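PDB 1JGC: bacterioferritin from Rhodobacter capsulatus, which stores iron inside a haem-containing shell of 24 subunits, oxidising Fe(2+) with dioxygen at ferroxidase centres and depositing Fe(3+) mineral in its central cavity. Local coordinates for the interface of chains A and B and the interface of chains A and C. Sequence-based numbering; all coordinates share one arbitrary frame. Chains: chain A/B/C, bacterioferritin.

Contact 1: the interface of chains A and B. Residues chain A 35-37, 83, 150; chain B 136, 140, 143.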
# COMPACT_ATOMS: atom_id res chain seq x y z
N TRP A 35 -21.37 -4.68 42.99
CA TRP A 35 -21.98 -3.45 43.50
C TRP A 35 -22.24 -2.49 42.35
O TRP A 35 -22.93 -1.48 42.51
CB TRP A 35 -21.08 -2.76 44.53
CG TRP A 35 -20.96 -3.50 45.84
CD1 TRP A 35 -21.89 -4.35 46.38
CD2 TRP A 35 -19.86 -3.47 46.75
NE1 TRP A 35 -21.42 -4.86 47.57
CE2 TRP A 35 -20.18 -4.34 47.82
CE3 TRP A 35 -18.63 -2.81 46.77
CZ2 TRP A 35 -19.32 -4.55 48.90
CZ3 TRP A 35 -17.76 -3.02 47.85
CH2 TRP A 35 -18.12 -3.88 48.89
N GLY A 36 -21.69 -2.80 41.19
CA GLY A 36 -21.87 -1.94 40.03
C GLY A 36 -20.82 -0.86 39.93
O GLY A 36 -20.96 0.08 39.15
N LEU A 37 -19.76 -0.99 40.72
CA LEU A 37 -18.68 -0.01 40.71
C LEU A 37 -17.53 -0.56 39.85
O LEU A 37 -16.43 -0.78 40.34
CB LEU A 37 -18.20 0.26 42.14
CG LEU A 37 -19.32 0.62 43.13
CD1 LEU A 37 -18.72 0.92 44.49
CD2 LEU A 37 -20.09 1.82 42.62
N PRO A 83 -17.87 0.13 49.73
CA PRO A 83 -16.84 0.86 49.00
C PRO A 83 -15.71 1.41 49.87
O PRO A 83 -14.55 1.05 49.69
CB PRO A 83 -17.63 1.99 48.32
CG PRO A 83 -18.97 1.34 48.07
CD PRO A 83 -19.23 0.56 49.33
N ALA A 150 -19.33 6.88 44.55
CA ALA A 150 -19.89 5.71 43.89
C ALA A 150 -20.24 6.07 42.45
O ALA A 150 -20.01 5.29 41.54
CB ALA A 150 -21.12 5.24 44.64
N THR B 136 -27.85 -6.03 40.49
CA THR B 136 -26.71 -5.16 40.67
C THR B 136 -27.13 -3.72 40.39
O THR B 136 -26.72 -2.79 41.10
CB THR B 136 -25.55 -5.59 39.74
OG1 THR B 136 -25.00 -6.82 40.22
CG2 THR B 136 -24.46 -4.52 39.69
N LEU B 140 -27.24 -0.63 42.96
CA LEU B 140 -26.51 0.59 42.64
C LEU B 140 -27.44 1.79 42.67
O LEU B 140 -27.03 2.91 42.98
CB LEU B 140 -25.86 0.48 41.26
CG LEU B 140 -25.09 1.71 40.79
CD1 LEU B 140 -23.92 1.97 41.72
CD2 LEU B 140 -24.60 1.50 39.36
N ARG B 143 -27.83 2.79 46.31
CA ARG B 143 -26.58 3.36 46.80
C ARG B 143 -26.35 4.78 46.28
O ARG B 143 -25.97 5.67 47.04
CB ARG B 143 -25.40 2.46 46.42
CG ARG B 143 -24.06 3.14 46.58
CD ARG B 143 -22.91 2.19 46.35
NE ARG B 143 -22.64 1.38 47.53
CZ ARG B 143 -22.78 0.07 47.57
NH1 ARG B 143 -23.20 -0.58 46.49
NH2 ARG B 143 -22.47 -0.60 48.68
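B:Arg143 reaches from near the end of helix 114-144 of one subunit onto the surface of its neighbour, where A:Trp35, A:Pro83 and A:Ala150 flank it. Its CG lies anti to the backbone N (chi1 166°), which sends the chain away from its own helix, and a bend at chi3 (-81°) then turns the guanidinium group against the side chains of A:Trp35 and A:Pro83. The aliphatic stem is touched first: the methyl CB of A:Ala150, in the short helix 146-152, lies 3.9 Å from B:Arg143 CD. Further out, the pyrrolidine of A:Pro83 comes from the opposite direction and offers its CG and CD atoms to the guanidinium, with CD 3.5 Å from the terminal nitrogen NH2 of B:Arg143 and CG 3.7 Å from its NE. The other terminal nitrogen, NH1, is turned toward the root of the A:Trp35 side chain and lies 3.6 Å from its CB. Ring and guanidinium planes are 51° apart, and NH2 stands above one indole face but displaced toward the rim, so the two groups are tilted against each other rather than stacked.

Two turns of the same helix extend the contact along the short link A:Trp35-A:Gly36-A:Leu37 between helix 5-34 and helix 38-64 of chain A. B:Leu140 places its branched end over this link: CD1 meets both the carbonyl oxygen of A:Trp35 and, at 3.9 Å, the CD2 methyl of A:Leu37, the two leucine side chains lying at a slant. The patch is one part of a shell contact between like subunits in the 24-mer, joined through different surfaces. At its far end the methyl CG2 of B:Thr136 rests 3.6 Å from the backbone N of A:Gly36.

Contact 2: the interface of chains A and C. Residues chain A 1, 61, 64, 115; chain C 102, 124, 128, 131.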
# COMPACT_ATOMS: atom_id res chain seq x y z
N MET A 1 22.72 -21.33 44.97
CA MET A 1 23.55 -20.57 45.95
C MET A 1 22.85 -20.66 47.30
O MET A 1 21.72 -20.19 47.44
CB MET A 1 23.66 -19.11 45.50
CG MET A 1 24.71 -18.31 46.24
SD MET A 1 24.80 -16.61 45.63
CE MET A 1 23.60 -15.80 46.80
N ARG A 61 13.27 -16.15 44.00
CA ARG A 61 14.43 -15.80 44.80
C ARG A 61 14.64 -16.84 45.89
O ARG A 61 15.77 -17.18 46.22
CB ARG A 61 14.25 -14.42 45.42
CG ARG A 61 15.41 -13.96 46.27
CD ARG A 61 16.69 -13.82 45.46
NE ARG A 61 17.79 -13.35 46.29
CZ ARG A 61 19.04 -13.23 45.88
NH1 ARG A 61 19.37 -13.55 44.63
NH2 ARG A 61 19.98 -12.82 46.72
N PHE A 64 16.23 -19.97 44.39
CA PHE A 64 17.62 -19.71 44.07
C PHE A 64 18.49 -19.81 45.32
O PHE A 64 19.60 -20.33 45.26
CB PHE A 64 17.78 -18.33 43.45
CG PHE A 64 19.20 -17.92 43.25
CD1 PHE A 64 20.03 -18.64 42.39
CD2 PHE A 64 19.73 -16.83 43.93
CE1 PHE A 64 21.36 -18.27 42.22
CE2 PHE A 64 21.05 -16.46 43.76
CZ PHE A 64 21.87 -17.18 42.91
N VAL A 115 21.25 -8.47 46.72
CA VAL A 115 20.13 -8.69 45.83
C VAL A 115 18.81 -8.81 46.58
O VAL A 115 17.82 -8.15 46.23
CB VAL A 115 20.35 -9.94 44.96
CG1 VAL A 115 19.17 -10.12 44.01
CG2 VAL A 115 21.64 -9.79 44.17
N ARG C 102 31.30 -7.88 46.44
CA ARG C 102 30.64 -7.61 47.71
C ARG C 102 31.55 -6.79 48.63
O ARG C 102 31.10 -5.95 49.42
CB ARG C 102 30.23 -8.92 48.38
CG ARG C 102 29.17 -9.64 47.60
CD ARG C 102 28.77 -10.96 48.21
NE ARG C 102 27.58 -11.50 47.55
CZ ARG C 102 27.44 -12.76 47.14
NH1 ARG C 102 28.43 -13.62 47.33
NH2 ARG C 102 26.33 -13.15 46.54
N ILE C 124 26.90 -7.27 41.08
CA ILE C 124 26.55 -8.38 41.97
C ILE C 124 25.26 -9.02 41.48
O ILE C 124 25.15 -10.23 41.40
CB ILE C 124 26.38 -7.90 43.43
CG1 ILE C 124 27.75 -7.57 44.03
CG2 ILE C 124 25.69 -8.97 44.27
CD1 ILE C 124 27.68 -6.94 45.39
N GLU C 128 24.91 -12.87 40.13
CA GLU C 128 24.06 -13.86 40.78
C GLU C 128 23.14 -14.46 39.72
O GLU C 128 22.75 -15.62 39.80
CB GLU C 128 23.27 -13.22 41.93
CG GLU C 128 24.09 -13.12 43.23
CD GLU C 128 23.26 -12.88 44.50
OE1 GLU C 128 22.10 -13.34 44.57
OE2 GLU C 128 23.79 -12.25 45.44
N VAL C 131 25.16 -17.10 38.04
CA VAL C 131 25.30 -18.22 38.97
C VAL C 131 24.04 -19.07 38.95
O VAL C 131 24.11 -20.29 38.89
CB VAL C 131 25.55 -17.74 40.42
CG1 VAL C 131 25.47 -18.91 41.38
CG2 VAL C 131 26.90 -17.07 40.52
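A:Arg61 runs out with CG anti to its backbone N (chi1 -180°) and then bends at chi2 (62°), which carries its guanidinium across to C:Glu128, whose CG stands beside its own backbone N and whose chain is extended beyond that point. The two side chains cross at about a right angle, yet their flat ends are nearly coplanar, 13° apart. Both terminal nitrogens of the arginine grip the same carboxylate oxygen: NH1 donates to OE1 at 2.7 Å, nearly along the C-O axis, and NH2 reaches its syn lone pair at 3.1 Å. The second oxygen, OE2, accepts from C:Arg102 NH2 at 2.9 Å, above the carboxylate plane. One carboxylate therefore joins two arginines of different subunits, and its negative charge probably offsets both.

Apolar groups of chain A pack against this salt-bridge cluster. The CG2 methyl of A:Val115 abuts the carboxylate carbon CD of C:Glu128 at 3.5 Å, while the methyl CE of A:Met1 meets the same carbon at 3.7 Å. A:Phe64 brings ring atom CE2 to 3.4 Å from OE1, its ring moderately tilted from the carboxylate plane. Were C:Glu128 an alanine, A:Arg61 would probably lose this cross-subunit charge partner, C:Arg102 would be freer to turn, and a gap would open between A:Met1 and A:Val115.

The site forms where the chain start, the end of helix 38-64 and the first turn of helix 114-144 of chain A abut helix 114-144 of chain C, with C:Arg102 added from the adjacent helix 83-111.

The centres of the C-alpha atoms of contact 1 and contact 2 lie about 47 Å apart, toward opposite ends of the helical bundle of chain A. Helix 114-144 takes part in both: its last turns in chain B serve contact 1, whereas its middle in chain C and its start in chain A serve contact 2. Helix 83-111 also recurs, through its first residue in chain A in contact 1 and its second half in chain C in contact 2. Since every subunit carries all these surfaces, each can act on either side of either contact. Such joints at both ends of a subunit help to close the 24-subunit shell around the iron-storage cavity.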